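PDB 6PTR: beta sliding clamp from Bartonella birtlesii LL-WM9, which probably tethers DNA polymerases and other proteins to DNA as a ring-shaped head-to-tail homodimer and so confers processivity. Local coordinates for residues T55-E60 against D125-L130; V35-N40 against A74-A79; K297-H302 against P329-F334; L305-N310 against D319-T324; R137-A142 against D228-L233. All blocks are in the same frame, centred on the assembly; numbering follows the deposited sequence.

In the fold
Contacts 1 and 2 lie in the N-terminal domain, with centres about 11 Å apart. They touch through Phe126 and Pro127, which pack on Ile37, Leu38 and Asn40. Contact 5 pairs two strands of the central domain in the same eight-stranded sheet, its centre about 22 Å from that of contact 1. Contacts 3 and 4 belong to the C-terminal domain, about 52 Å from contact 1 between centres. Their own centres are only about 8 Å apart, because strands 295-301 and 304-311 are neighbours in one four-stranded sheet. Contact 4 is nested inside the loop that contact 3 closes. It also reaches the second subunit, through Asp319. A molecule of 1,2-ethanediol sits at contact 1.

Contact 1 of 5, residues T55-E60 against D125-L130. With EDO (1,2-ethanediol), chain Q.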
# COMPACT_ATOMS: atom_id res chain seq x y z
N THR C 55 -20.08 12.14 11.39
CA THR C 55 -20.88 11.07 11.99
C THR C 55 -21.22 10.06 10.90
O THR C 55 -21.27 10.40 9.72
CB THR C 55 -22.19 11.59 12.63
OG1 THR C 55 -22.87 10.51 13.29
CG2 THR C 55 -23.12 12.15 11.58
N ASP C 56 -21.41 8.81 11.31
CA ASP C 56 -22.06 7.85 10.44
C ASP C 56 -23.41 7.39 11.00
O ASP C 56 -23.94 6.36 10.57
CB ASP C 56 -21.14 6.65 10.17
CG ASP C 56 -20.89 5.80 11.41
OD1 ASP C 56 -21.51 6.02 12.46
OD2 ASP C 56 -20.05 4.88 11.30
N LEU C 57 -23.96 8.15 11.96
CA LEU C 57 -25.20 7.91 12.70
C LEU C 57 -25.03 6.93 13.85
O LEU C 57 -25.84 6.92 14.78
CB LEU C 57 -26.34 7.45 11.78
CG LEU C 57 -26.73 8.42 10.67
CD1 LEU C 57 -27.89 7.86 9.86
CD2 LEU C 57 -27.07 9.78 11.26
N ASP C 58 -23.99 6.09 13.82
CA ASP C 58 -23.69 5.22 14.95
C ASP C 58 -22.59 5.79 15.84
O ASP C 58 -22.64 5.64 17.06
CB ASP C 58 -23.25 3.83 14.47
CG ASP C 58 -24.36 3.08 13.77
OD1 ASP C 58 -25.53 3.32 14.11
OD2 ASP C 58 -24.05 2.26 12.88
N LEU C 59 -21.63 6.45 15.23
CA LEU C 59 -20.49 7.06 15.90
C LEU C 59 -20.40 8.50 15.45
O LEU C 59 -20.51 8.80 14.26
CB LEU C 59 -19.19 6.33 15.53
CG LEU C 59 -17.86 6.88 16.07
CD1 LEU C 59 -17.85 6.85 17.60
CD2 LEU C 59 -16.69 6.03 15.50
N GLU C 60 -20.18 9.40 16.40
CA GLU C 60 -19.98 10.82 16.11
C GLU C 60 -18.67 11.26 16.74
O GLU C 60 -18.35 10.84 17.85
CB GLU C 60 -21.13 11.66 16.69
CG GLU C 60 -21.00 13.16 16.53
CD GLU C 60 -22.01 13.89 17.40
OE1 GLU C 60 -21.70 14.14 18.59
OE2 GLU C 60 -23.12 14.16 16.91
N ASP C 125 -29.13 20.56 7.63
CA ASP C 125 -29.28 19.20 7.13
C ASP C 125 -28.49 18.19 7.95
O ASP C 125 -28.79 16.99 7.88
CB ASP C 125 -28.79 19.09 5.68
CG ASP C 125 -29.66 19.86 4.69
OD1 ASP C 125 -30.77 20.28 5.06
OD2 ASP C 125 -29.20 20.04 3.53
N PHE C 126 -27.49 18.64 8.70
CA PHE C 126 -26.57 17.72 9.36
C PHE C 126 -27.21 17.10 10.59
O PHE C 126 -27.98 17.76 11.29
CB PHE C 126 -25.29 18.46 9.75
CG PHE C 126 -24.13 17.54 10.00
CD1 PHE C 126 -23.41 17.05 8.93
CD2 PHE C 126 -23.79 17.16 11.28
CE1 PHE C 126 -22.34 16.19 9.15
CE2 PHE C 126 -22.71 16.29 11.48
CZ PHE C 126 -22.00 15.82 10.42
N PRO C 127 -26.93 15.82 10.86
CA PRO C 127 -27.49 15.18 12.06
C PRO C 127 -26.99 15.87 13.32
O PRO C 127 -25.80 16.12 13.49
CB PRO C 127 -26.96 13.74 11.97
CG PRO C 127 -26.70 13.52 10.52
CD PRO C 127 -26.22 14.86 9.99
N GLU C 128 -27.92 16.19 14.20
CA GLU C 128 -27.59 16.66 15.53
C GLU C 128 -28.41 15.86 16.51
O GLU C 128 -29.60 15.62 16.27
CB GLU C 128 -27.85 18.16 15.69
CG GLU C 128 -27.51 18.67 17.08
CD GLU C 128 -27.34 20.17 17.15
OE1 GLU C 128 -27.70 20.87 16.18
OE2 GLU C 128 -26.84 20.65 18.19
N SER C 129 -27.78 15.41 17.59
CA SER C 129 -28.45 14.65 18.63
C SER C 129 -28.92 15.57 19.76
O SER C 129 -28.44 16.70 19.91
CB SER C 129 -27.51 13.59 19.21
OG SER C 129 -26.97 12.77 18.19
N LEU C 130 -29.85 15.06 20.56
CA LEU C 130 -30.13 15.68 21.84
C LEU C 130 -28.91 15.57 22.75
O LEU C 130 -28.00 14.78 22.48
CB LEU C 130 -31.34 15.02 22.50
CG LEU C 130 -32.69 15.28 21.85
CD1 LEU C 130 -33.72 14.43 22.54
CD2 LEU C 130 -33.04 16.76 21.94
C1 EDO Q . -24.21 8.66 18.22
O1 EDO Q . -25.48 8.10 17.86
C2 EDO Q . -24.18 10.12 17.79
O2 EDO Q . -24.58 10.95 18.88
O HOH W 1 -24.90 15.68 17.78
O HOH W 2 -24.16 13.98 14.59
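An ST turn at Thr55 and an Asx turn at Asp56 shape the tight connection between strands 49-55 and 59-69, against which the 125-130 loop lies. Thr55 OG1 accepts from Leu57 N at 2.9 Å. Asp56 OD1 takes two N-H groups: Leu59 N on its syn lone pair and Asp58 N from above the carboxylate plane. Asp56 OD2 forms a salt bridge with Lys212.

Across the contact the touching groups are apolar. Thr55 CG2 sits in the crowded position between backbone N and carbonyl carbon. It meets Pro127 CG at 4.0 Å and reaches Phe126 CZ obliquely. The Leu57 side chain crosses that of Pro127 at about a right angle, with Leu57 CD2 3.8 Å from Pro127 CG.

The polar side works through small molecules. Glu60 OE2 receives a water that donates on to Pro127 O, and a second water that accepts from Ser129 N at 2.9 Å. The 1,2-ethanediol, probably from the crystallisation liquor, joins Ser129 OG through its O2 at 3.1 Å and Leu57 O weakly through O1.

No direct hydrogen bond joins the two segments. They meet through a small apolar patch and through water, with one carboxylate oxygen accepting from both waters.

Contact 2 of 5, residues V35-N40 against A74-A79; sequences VPILSN and AITVPA
Asn40 and Ser39 carry the hydrogen bonds that tie the 35-40 turn to the end of strand 71-78. Asn40 ND2 donates to Thr76 OG1 at 3.0 Å. The bond is nearly straight, 172° at the hydrogen, and Thr76 OG1 lies in the plane of the Asn40 amide. The side chains cross at about a right angle. Thr76 OG1 also bonds Leu121 O. That carbonyl can only accept, so the hydroxyl gives its proton there and takes the amide N-H of Asn40. Thr76 also bonds Leu121 through the backbone.

Ala79 N donates to Ser39 O at 2.9 Å, with an angle of 166° at the hydrogen. The N-H lies in the carbonyl plane. Ser39 OG is bonded instead to Asn33 ND2. Val77 O receives a CA-H contact from Asn40 CA at 3.1 Å. Asn40 OD1 rests against the proline, 3.2 Å from Pro78 CA, but Pro78 N has no hydrogen to share with it.

The turn supplies its own bonds. Leu38 N, Ser39 N and Asn40 N donate to Val35 O, Pro36 O and Ile37 O, as in a 3-10 segment. Ile37 CD1 reaches Thr76 OG1 at 3.5 Å, beside the Asn40 donor.

Asn40 and Pro78 form an antiparallel non-hydrogen-bonded pair, and Pro78 is the N-cap residue of helix 79-88. A 3-10 turn thus enters strand 40-46 just where its neighbour leaves the sheet for a helix, a strand-to-helix junction of the DNA polymerase III beta subunit fold.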
# COMPACT_ATOMS: atom_id res chain seq x y z
N VAL C 35 -25.60 8.45 1.42
CA VAL C 35 -26.48 9.54 1.85
C VAL C 35 -25.65 10.82 1.85
O VAL C 35 -24.73 10.94 2.67
CB VAL C 35 -27.08 9.27 3.24
CG1 VAL C 35 -27.72 10.53 3.79
CG2 VAL C 35 -28.08 8.13 3.17
N PRO C 36 -25.96 11.81 0.99
CA PRO C 36 -24.99 12.89 0.73
C PRO C 36 -24.52 13.65 1.96
O PRO C 36 -23.31 13.90 2.07
CB PRO C 36 -25.75 13.81 -0.24
CG PRO C 36 -26.68 12.89 -0.95
CD PRO C 36 -27.10 11.85 0.06
N ILE C 37 -25.42 14.02 2.89
CA ILE C 37 -24.98 14.79 4.05
C ILE C 37 -23.96 14.01 4.89
O ILE C 37 -23.08 14.60 5.53
CB ILE C 37 -26.19 15.23 4.91
CG1 ILE C 37 -25.77 16.28 5.94
CG2 ILE C 37 -26.84 14.05 5.61
CD1 ILE C 37 -25.23 17.54 5.31
N LEU C 38 -24.06 12.68 4.91
CA LEU C 38 -23.17 11.89 5.76
C LEU C 38 -21.75 11.80 5.22
O LEU C 38 -20.87 11.31 5.93
CB LEU C 38 -23.73 10.48 5.98
CG LEU C 38 -25.03 10.43 6.77
CD1 LEU C 38 -25.53 9.00 6.85
CD2 LEU C 38 -24.87 11.06 8.18
N SER C 39 -21.52 12.24 3.99
CA SER C 39 -20.17 12.35 3.46
C SER C 39 -19.49 13.66 3.84
O SER C 39 -18.31 13.85 3.52
CB SER C 39 -20.18 12.18 1.94
OG SER C 39 -20.56 10.86 1.61
N ASN C 40 -20.18 14.53 4.55
CA ASN C 40 -19.67 15.86 4.83
C ASN C 40 -19.19 15.99 6.26
O ASN C 40 -19.64 15.28 7.16
CB ASN C 40 -20.75 16.90 4.54
CG ASN C 40 -20.94 17.14 3.06
OD1 ASN C 40 -20.50 16.33 2.22
ND2 ASN C 40 -21.58 18.24 2.71
N ALA C 74 -21.77 28.49 10.04
CA ALA C 74 -21.49 27.07 9.89
C ALA C 74 -21.83 26.63 8.48
O ALA C 74 -22.59 27.28 7.76
CB ALA C 74 -22.26 26.24 10.91
N ILE C 75 -21.27 25.47 8.11
CA ILE C 75 -21.48 24.91 6.78
C ILE C 75 -20.97 23.48 6.85
O ILE C 75 -20.14 23.14 7.70
CB ILE C 75 -20.72 25.75 5.72
CG1 ILE C 75 -21.15 25.37 4.31
CG2 ILE C 75 -19.22 25.58 5.86
CD1 ILE C 75 -22.53 25.81 3.97
N THR C 76 -21.47 22.62 5.95
CA THR C 76 -20.91 21.27 5.87
C THR C 76 -20.30 21.09 4.48
O THR C 76 -20.78 21.66 3.50
CB THR C 76 -21.95 20.16 6.15
OG1 THR C 76 -22.73 19.90 4.98
CG2 THR C 76 -22.87 20.55 7.30
N VAL C 77 -19.20 20.34 4.43
CA VAL C 77 -18.29 20.28 3.28
C VAL C 77 -17.93 18.81 3.08
O VAL C 77 -17.69 18.12 4.08
CB VAL C 77 -17.00 21.10 3.54
CG1 VAL C 77 -16.21 21.30 2.28
CG2 VAL C 77 -17.32 22.45 4.23
N PRO C 78 -17.87 18.29 1.84
CA PRO C 78 -17.45 16.89 1.66
C PRO C 78 -16.09 16.62 2.31
O PRO C 78 -15.12 17.32 2.04
CB PRO C 78 -17.41 16.73 0.14
CG PRO C 78 -18.47 17.73 -0.34
CD PRO C 78 -18.25 18.91 0.56
N ALA C 79 -16.04 15.61 3.19
CA ALA C 79 -14.94 15.54 4.14
C ALA C 79 -13.66 15.02 3.51
O ALA C 79 -12.57 15.54 3.79
CB ALA C 79 -15.33 14.69 5.35

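Contact 3 of 5, residues K297-H302 against P329-F334; sequences KLTIEH and PLEIGF
Lys297 starts with CG anti to the backbone N, chi1 174°, and then bends at chi3, 71°. This turns its ammonium toward the neighbouring strand. Glu331 has CG anti to the carbonyl carbon, chi1 -65°, and an extended chain beyond it. The two chains cross obliquely. Lys297 NZ meets Glu331 OE2 in a salt bridge of 3.2 Å. The nitrogen comes from above the carboxylate plane. Thr299 runs side by side with Glu331, and its OG1 lies 3.2 Å from the same OE2.

The backbones of 297-301 and 330-334 pair antiparallel. Leu298 N donates to Ile332 O at 2.7 Å, and Ile332 N returns the bond to Leu298 O. Ile300 N donates to Leu330 O at 2.7 Å, nearly along the C=O axis, and Leu330 N donates to Ile300 O. Between these hydrogen-bonded pairs, Glu331 CA sends a CA-H contact to Leu298 O.

Leu298, Ile300, Leu330 and Ile332 share the other face of the sheet. Ile300 CD1 lies 4.0 Å from Ile332 CG2, the two chains pointing the same way. Leu298 CD2 meets the edge of the Phe334 ring, 4.2 Å from Phe334 CD2.

The two faces therefore differ in chemistry. On one, Glu331 OE2 gathers a charged partner and a nearby hydroxyl, and the lysine would be expected to stabilise the ionised carboxylate. On the other, leucine and isoleucine side chains pack toward strands 350-355 and 269-274, Ile300 and Leu330 touching Leu355.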
# COMPACT_ATOMS: atom_id res chain seq x y z
N LYS C 297 0.72 -27.74 13.48
CA LYS C 297 0.74 -28.78 14.50
C LYS C 297 1.97 -28.61 15.38
O LYS C 297 3.09 -28.52 14.88
CB LYS C 297 0.76 -30.17 13.87
CG LYS C 297 0.92 -31.26 14.90
CD LYS C 297 0.67 -32.67 14.34
CE LYS C 297 1.75 -33.15 13.44
NZ LYS C 297 1.53 -34.63 13.26
N LEU C 298 1.73 -28.51 16.68
CA LEU C 298 2.79 -28.48 17.68
C LEU C 298 2.91 -29.88 18.24
O LEU C 298 1.96 -30.41 18.83
CB LEU C 298 2.49 -27.49 18.81
CG LEU C 298 2.61 -25.99 18.55
CD1 LEU C 298 1.75 -25.54 17.40
CD2 LEU C 298 2.25 -25.19 19.82
N THR C 299 4.08 -30.48 18.08
CA THR C 299 4.38 -31.75 18.72
C THR C 299 5.29 -31.45 19.90
O THR C 299 6.46 -31.09 19.71
CB THR C 299 5.03 -32.72 17.74
OG1 THR C 299 4.11 -32.94 16.65
CG2 THR C 299 5.35 -34.04 18.43
N ILE C 300 4.76 -31.60 21.11
CA ILE C 300 5.43 -31.13 22.31
C ILE C 300 5.95 -32.34 23.06
O ILE C 300 5.19 -33.26 23.39
CB ILE C 300 4.50 -30.30 23.21
CG1 ILE C 300 3.66 -29.33 22.39
CG2 ILE C 300 5.32 -29.52 24.24
CD1 ILE C 300 2.53 -28.72 23.19
N GLU C 301 7.26 -32.35 23.30
CA GLU C 301 7.93 -33.40 24.04
C GLU C 301 8.80 -32.74 25.09
O GLU C 301 8.92 -31.51 25.16
CB GLU C 301 8.74 -34.30 23.10
CG GLU C 301 7.95 -35.48 22.55
CD GLU C 301 7.91 -35.53 21.02
OE1 GLU C 301 7.11 -36.33 20.48
OE2 GLU C 301 8.67 -34.80 20.36
N HIS C 302 9.40 -33.56 25.96
CA HIS C 302 10.28 -33.02 26.98
C HIS C 302 11.39 -32.19 26.34
O HIS C 302 12.19 -32.70 25.55
CB HIS C 302 10.86 -34.15 27.82
CG HIS C 302 9.86 -34.80 28.73
ND1 HIS C 302 10.16 -35.89 29.51
CD2 HIS C 302 8.56 -34.50 28.98
CE1 HIS C 302 9.09 -36.24 30.21
NE2 HIS C 302 8.10 -35.41 29.90
N PRO C 329 3.77 -35.97 26.64
CA PRO C 329 3.86 -35.44 25.27
C PRO C 329 2.47 -35.15 24.70
O PRO C 329 1.49 -35.80 25.03
CB PRO C 329 4.56 -36.57 24.50
CG PRO C 329 5.40 -37.26 25.58
CD PRO C 329 4.56 -37.20 26.82
N LEU C 330 2.40 -34.13 23.84
CA LEU C 330 1.11 -33.69 23.33
C LEU C 330 1.29 -33.22 21.90
O LEU C 330 2.25 -32.52 21.59
CB LEU C 330 0.54 -32.56 24.19
CG LEU C 330 -0.74 -31.85 23.73
CD1 LEU C 330 -1.92 -32.81 23.68
CD2 LEU C 330 -1.04 -30.70 24.67
N GLU C 331 0.35 -33.60 21.03
CA GLU C 331 0.23 -33.05 19.69
C GLU C 331 -1.03 -32.20 19.65
O GLU C 331 -2.13 -32.71 19.94
CB GLU C 331 0.18 -34.15 18.63
CG GLU C 331 1.44 -34.98 18.52
CD GLU C 331 1.47 -35.81 17.24
OE1 GLU C 331 0.80 -36.85 17.19
OE2 GLU C 331 2.14 -35.38 16.27
N ILE C 332 -0.88 -30.93 19.31
CA ILE C 332 -1.99 -29.99 19.34
C ILE C 332 -1.81 -29.00 18.21
O ILE C 332 -0.69 -28.56 17.91
CB ILE C 332 -2.08 -29.29 20.72
CG1 ILE C 332 -3.34 -28.41 20.81
CG2 ILE C 332 -0.82 -28.48 21.00
CD1 ILE C 332 -3.65 -27.98 22.29
N GLY C 333 -2.92 -28.66 17.56
CA GLY C 333 -2.90 -27.77 16.42
C GLY C 333 -3.51 -26.43 16.78
O GLY C 333 -4.42 -26.36 17.60
N PHE C 334 -3.04 -25.38 16.12
CA PHE C 334 -3.59 -24.03 16.23
C PHE C 334 -3.56 -23.36 14.87
O PHE C 334 -2.76 -23.70 14.00
CB PHE C 334 -2.79 -23.15 17.22
CG PHE C 334 -2.88 -23.60 18.64
CD1 PHE C 334 -4.03 -23.36 19.39
CD2 PHE C 334 -1.82 -24.26 19.24
CE1 PHE C 334 -4.11 -23.77 20.71
CE2 PHE C 334 -1.89 -24.68 20.56
CZ PHE C 334 -3.04 -24.43 21.30

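Contact 4 of 5, residues L305-N310 against D319-T324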
# COMPACT_ATOMS: atom_id res chain seq x y z
N LEU C 305 10.06 -28.64 21.05
CA LEU C 305 8.82 -28.38 20.33
C LEU C 305 9.08 -28.49 18.83
O LEU C 305 9.97 -27.82 18.30
CB LEU C 305 8.29 -26.98 20.66
CG LEU C 305 7.11 -26.44 19.86
CD1 LEU C 305 5.88 -27.25 20.17
CD2 LEU C 305 6.87 -24.99 20.19
N LYS C 306 8.31 -29.34 18.15
CA LYS C 306 8.34 -29.40 16.70
C LYS C 306 7.07 -28.80 16.13
O LYS C 306 5.99 -28.98 16.68
CB LYS C 306 8.49 -30.85 16.20
CG LYS C 306 9.80 -31.50 16.61
CD LYS C 306 10.06 -32.78 15.82
CE LYS C 306 9.97 -34.00 16.70
NZ LYS C 306 10.46 -35.21 15.97
N LEU C 307 7.21 -28.11 15.00
CA LEU C 307 6.10 -27.46 14.31
C LEU C 307 5.99 -28.09 12.94
O LEU C 307 7.00 -28.33 12.29
CB LEU C 307 6.36 -25.96 14.15
CG LEU C 307 6.64 -25.19 15.42
CD1 LEU C 307 6.97 -23.75 15.08
CD2 LEU C 307 5.42 -25.26 16.31
N VAL C 308 4.76 -28.37 12.49
CA VAL C 308 4.56 -28.91 11.15
C VAL C 308 3.34 -28.26 10.52
O VAL C 308 2.27 -28.19 11.14
CB VAL C 308 4.37 -30.44 11.15
CG1 VAL C 308 4.22 -30.90 9.70
CG2 VAL C 308 5.54 -31.14 11.79
N VAL C 309 3.49 -27.84 9.26
CA VAL C 309 2.38 -27.31 8.45
C VAL C 309 2.29 -28.14 7.18
O VAL C 309 3.31 -28.47 6.58
CB VAL C 309 2.57 -25.82 8.10
CG1 VAL C 309 1.42 -25.30 7.21
CG2 VAL C 309 2.70 -24.98 9.37
N ASN C 310 1.06 -28.50 6.79
CA ASN C 310 0.82 -29.26 5.57
C ASN C 310 -0.23 -28.51 4.77
O ASN C 310 -1.24 -28.09 5.34
CB ASN C 310 0.33 -30.70 5.83
CG ASN C 310 1.40 -31.60 6.47
OD1 ASN C 310 2.38 -31.96 5.83
ND2 ASN C 310 1.18 -31.96 7.73
N ASP C 319 9.72 -27.18 11.57
CA ASP C 319 10.79 -26.51 12.29
C ASP C 319 10.84 -27.10 13.69
O ASP C 319 9.98 -27.90 14.09
CB ASP C 319 10.56 -24.98 12.32
CG ASP C 319 11.85 -24.18 12.33
OD1 ASP C 319 12.88 -24.66 12.89
OD2 ASP C 319 11.84 -23.07 11.77
N GLN C 320 11.87 -26.73 14.44
CA GLN C 320 12.00 -27.27 15.79
C GLN C 320 12.63 -26.22 16.69
O GLN C 320 13.48 -25.44 16.25
CB GLN C 320 12.83 -28.56 15.77
CG GLN C 320 13.02 -29.25 17.10
CD GLN C 320 13.64 -30.62 16.94
OE1 GLN C 320 13.50 -31.26 15.90
NE2 GLN C 320 14.33 -31.08 17.97
N LEU C 321 12.20 -26.20 17.95
CA LEU C 321 12.70 -25.24 18.93
C LEU C 321 12.93 -25.94 20.25
O LEU C 321 12.23 -26.90 20.59
CB LEU C 321 11.72 -24.09 19.17
CG LEU C 321 11.16 -23.33 17.99
CD1 LEU C 321 9.84 -22.76 18.41
CD2 LEU C 321 12.15 -22.24 17.63
N ALA C 322 13.90 -25.42 21.01
CA ALA C 322 13.99 -25.77 22.41
C ALA C 322 12.76 -25.26 23.14
O ALA C 322 12.15 -24.25 22.77
CB ALA C 322 15.26 -25.17 23.03
N ALA C 323 12.35 -26.00 24.17
CA ALA C 323 11.20 -25.60 24.96
C ALA C 323 11.42 -26.10 26.37
O ALA C 323 12.18 -27.04 26.60
CB ALA C 323 9.90 -26.15 24.39
N THR C 324 10.77 -25.45 27.32
CA THR C 324 10.68 -25.97 28.68
C THR C 324 9.33 -26.67 28.79
O THR C 324 8.28 -26.03 28.67
CB THR C 324 10.85 -24.86 29.70
OG1 THR C 324 12.16 -24.29 29.52
CG2 THR C 324 10.73 -25.41 31.10
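The packed side of this strand pair is the face of Leu305, Leu307 and Leu321. Leu305 CD2 lies 4.1 Å from Leu321 CD1, the two chains side by side and pointing the same way. Ala323 CB meets Leu305 CB at 4.1 Å. Helix 275-285 closes over this face, with Phe278 on Leu305 and Ala281 on Leu307.

The strands belong to the beta hairpin 304-311 and 315-322 of the C-terminal domain. Two antiparallel hydrogen-bonded pairs set its register. Leu305 N gives to Leu321 O at 2.8 Å, with an angle of 170° at the hydrogen. Leu321 N answers to Leu305 O, also at 2.8 Å. Leu307 N reaches Asp319 O from above the carbonyl plane, whereas Asp319 N meets Leu307 O on a lone pair.

The other face is looser and only partly covered. Lys306 and Gln320 lie side by side there, with Lys306 CD 3.8 Å from Gln320 OE1 and no hydrogen bond between the side chains.

Asp319 projects to the leucine side, but its carboxylate leads away from strand 304-311. OD1 accepts from Gln320 N through its anti lone pair. OD2 forms a salt bridge with Arg284 and bonds Thr114 OG1 of the second subunit.

Contact 5 of 5, residues R137-A142 against D228-L233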
# COMPACT_ATOMS: atom_id res chain seq x y z
N ARG C 137 -20.34 8.18 35.04
CA ARG C 137 -19.31 9.10 34.59
C ARG C 137 -18.07 8.88 35.45
O ARG C 137 -18.16 8.91 36.68
CB ARG C 137 -19.79 10.55 34.70
CG ARG C 137 -18.76 11.64 34.34
CD ARG C 137 -19.44 13.00 34.27
NE ARG C 137 -18.55 14.07 33.83
CZ ARG C 137 -17.74 14.74 34.63
NH1 ARG C 137 -17.70 14.45 35.93
NH2 ARG C 137 -16.96 15.70 34.15
N PHE C 138 -16.93 8.64 34.81
CA PHE C 138 -15.69 8.40 35.54
C PHE C 138 -14.53 8.77 34.62
O PHE C 138 -14.72 9.13 33.46
CB PHE C 138 -15.59 6.95 36.04
CG PHE C 138 -15.60 5.91 34.95
CD1 PHE C 138 -16.80 5.50 34.37
CD2 PHE C 138 -14.43 5.31 34.54
CE1 PHE C 138 -16.81 4.52 33.39
CE2 PHE C 138 -14.44 4.33 33.55
CZ PHE C 138 -15.63 3.93 32.98
N PHE C 139 -13.32 8.70 35.16
CA PHE C 139 -12.12 9.09 34.43
C PHE C 139 -11.10 7.97 34.45
O PHE C 139 -10.97 7.26 35.45
CB PHE C 139 -11.48 10.35 35.03
CG PHE C 139 -12.37 11.57 34.98
CD1 PHE C 139 -13.35 11.77 35.94
CD2 PHE C 139 -12.21 12.51 33.97
CE1 PHE C 139 -14.17 12.89 35.88
CE2 PHE C 139 -13.02 13.65 33.93
CZ PHE C 139 -14.00 13.82 34.87
N LEU C 140 -10.39 7.80 33.33
CA LEU C 140 -9.20 6.96 33.23
C LEU C 140 -8.12 7.77 32.54
O LEU C 140 -8.42 8.60 31.70
CB LEU C 140 -9.43 5.70 32.39
CG LEU C 140 -10.27 4.53 32.86
CD1 LEU C 140 -10.25 3.45 31.77
CD2 LEU C 140 -9.70 4.01 34.15
N SER C 141 -6.86 7.50 32.87
CA SER C 141 -5.81 8.12 32.07
C SER C 141 -5.88 7.60 30.65
O SER C 141 -6.27 6.45 30.40
CB SER C 141 -4.42 7.87 32.66
OG SER C 141 -4.02 6.52 32.50
N ALA C 142 -5.53 8.46 29.70
CA ALA C 142 -5.51 8.02 28.31
C ALA C 142 -4.56 6.84 28.13
O ALA C 142 -4.86 5.90 27.39
CB ALA C 142 -5.10 9.18 27.40
N ASP C 228 -6.37 12.70 31.11
CA ASP C 228 -7.41 11.73 31.37
C ASP C 228 -8.45 11.74 30.27
O ASP C 228 -8.61 12.70 29.52
CB ASP C 228 -8.08 12.00 32.72
CG ASP C 228 -7.15 11.81 33.89
OD1 ASP C 228 -6.27 10.93 33.83
OD2 ASP C 228 -7.30 12.53 34.88
N VAL C 229 -9.18 10.63 30.20
CA VAL C 229 -10.35 10.50 29.36
C VAL C 229 -11.56 10.49 30.28
O VAL C 229 -11.58 9.75 31.27
CB VAL C 229 -10.28 9.21 28.52
CG1 VAL C 229 -11.47 9.08 27.57
CG2 VAL C 229 -8.96 9.16 27.78
N CYS C 230 -12.54 11.33 29.99
CA CYS C 230 -13.82 11.29 30.69
C CYS C 230 -14.72 10.29 29.97
O CYS C 230 -15.01 10.45 28.78
CB CYS C 230 -14.47 12.67 30.74
SG CYS C 230 -16.04 12.58 31.70
N ILE C 231 -15.12 9.23 30.67
CA ILE C 231 -15.96 8.20 30.08
C ILE C 231 -17.35 8.32 30.68
O ILE C 231 -17.51 8.33 31.91
CB ILE C 231 -15.38 6.79 30.31
CG1 ILE C 231 -13.99 6.70 29.67
CG2 ILE C 231 -16.30 5.74 29.69
CD1 ILE C 231 -13.35 5.33 29.81
N GLU C 232 -18.36 8.43 29.83
CA GLU C 232 -19.74 8.56 30.26
C GLU C 232 -20.56 7.49 29.56
O GLU C 232 -20.33 7.21 28.38
CB GLU C 232 -20.30 9.96 29.96
CG GLU C 232 -19.67 11.08 30.78
CD GLU C 232 -20.07 12.44 30.26
OE1 GLU C 232 -19.58 12.84 29.18
OE2 GLU C 232 -20.89 13.09 30.92
N LEU C 233 -21.49 6.87 30.26
CA LEU C 233 -22.26 5.87 29.55
C LEU C 233 -23.64 5.72 30.15
O LEU C 233 -23.92 6.10 31.30
CB LEU C 233 -21.55 4.50 29.50
CG LEU C 233 -21.12 3.71 30.74
CD1 LEU C 233 -20.94 2.22 30.41
CD2 LEU C 233 -19.82 4.28 31.27
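Ile231 CB sits over one face of the Phe138 ring, 4.1 Å from its centroid and 18° off the normal. This is a CH-pi contact. Phe138 holds CG in the crowded position between backbone N and carbonyl carbon, chi1 61°, which lays the ring along Ile231. Leu233 CD2 comes to the ring edge, 3.7 Å from Phe138 CE1.

On the opposite face of the sheet, Cys230 SG makes an oblique sulfur-aromatic contact with the Phe139 ring, 4.3 Å from its centroid. The same sulfur also touches the arginine, 3.6 Å from Arg137 NE. Glu232 OE2 approaches the guanidinium edge in plane, but the salt bridge to Arg137 NE is long at 3.9 Å.

Antiparallel pairing of strands 136-141 and 228-233, at one margin of an eight-stranded sheet, fixes these positions. Val229 N gives to Leu140 O at 2.6 Å, almost straight at 178°. Leu140 N bonds Val229 O, and Phe138 and Ile231 exchange a second pair.

Farther out, Pro198 packs on Phe138 and Leu140, and Phe240 backs Val229 and Ile231. Ser141 ends the strand as the N-cap residue of helix 142-152, its OG accepting from Lys144 N.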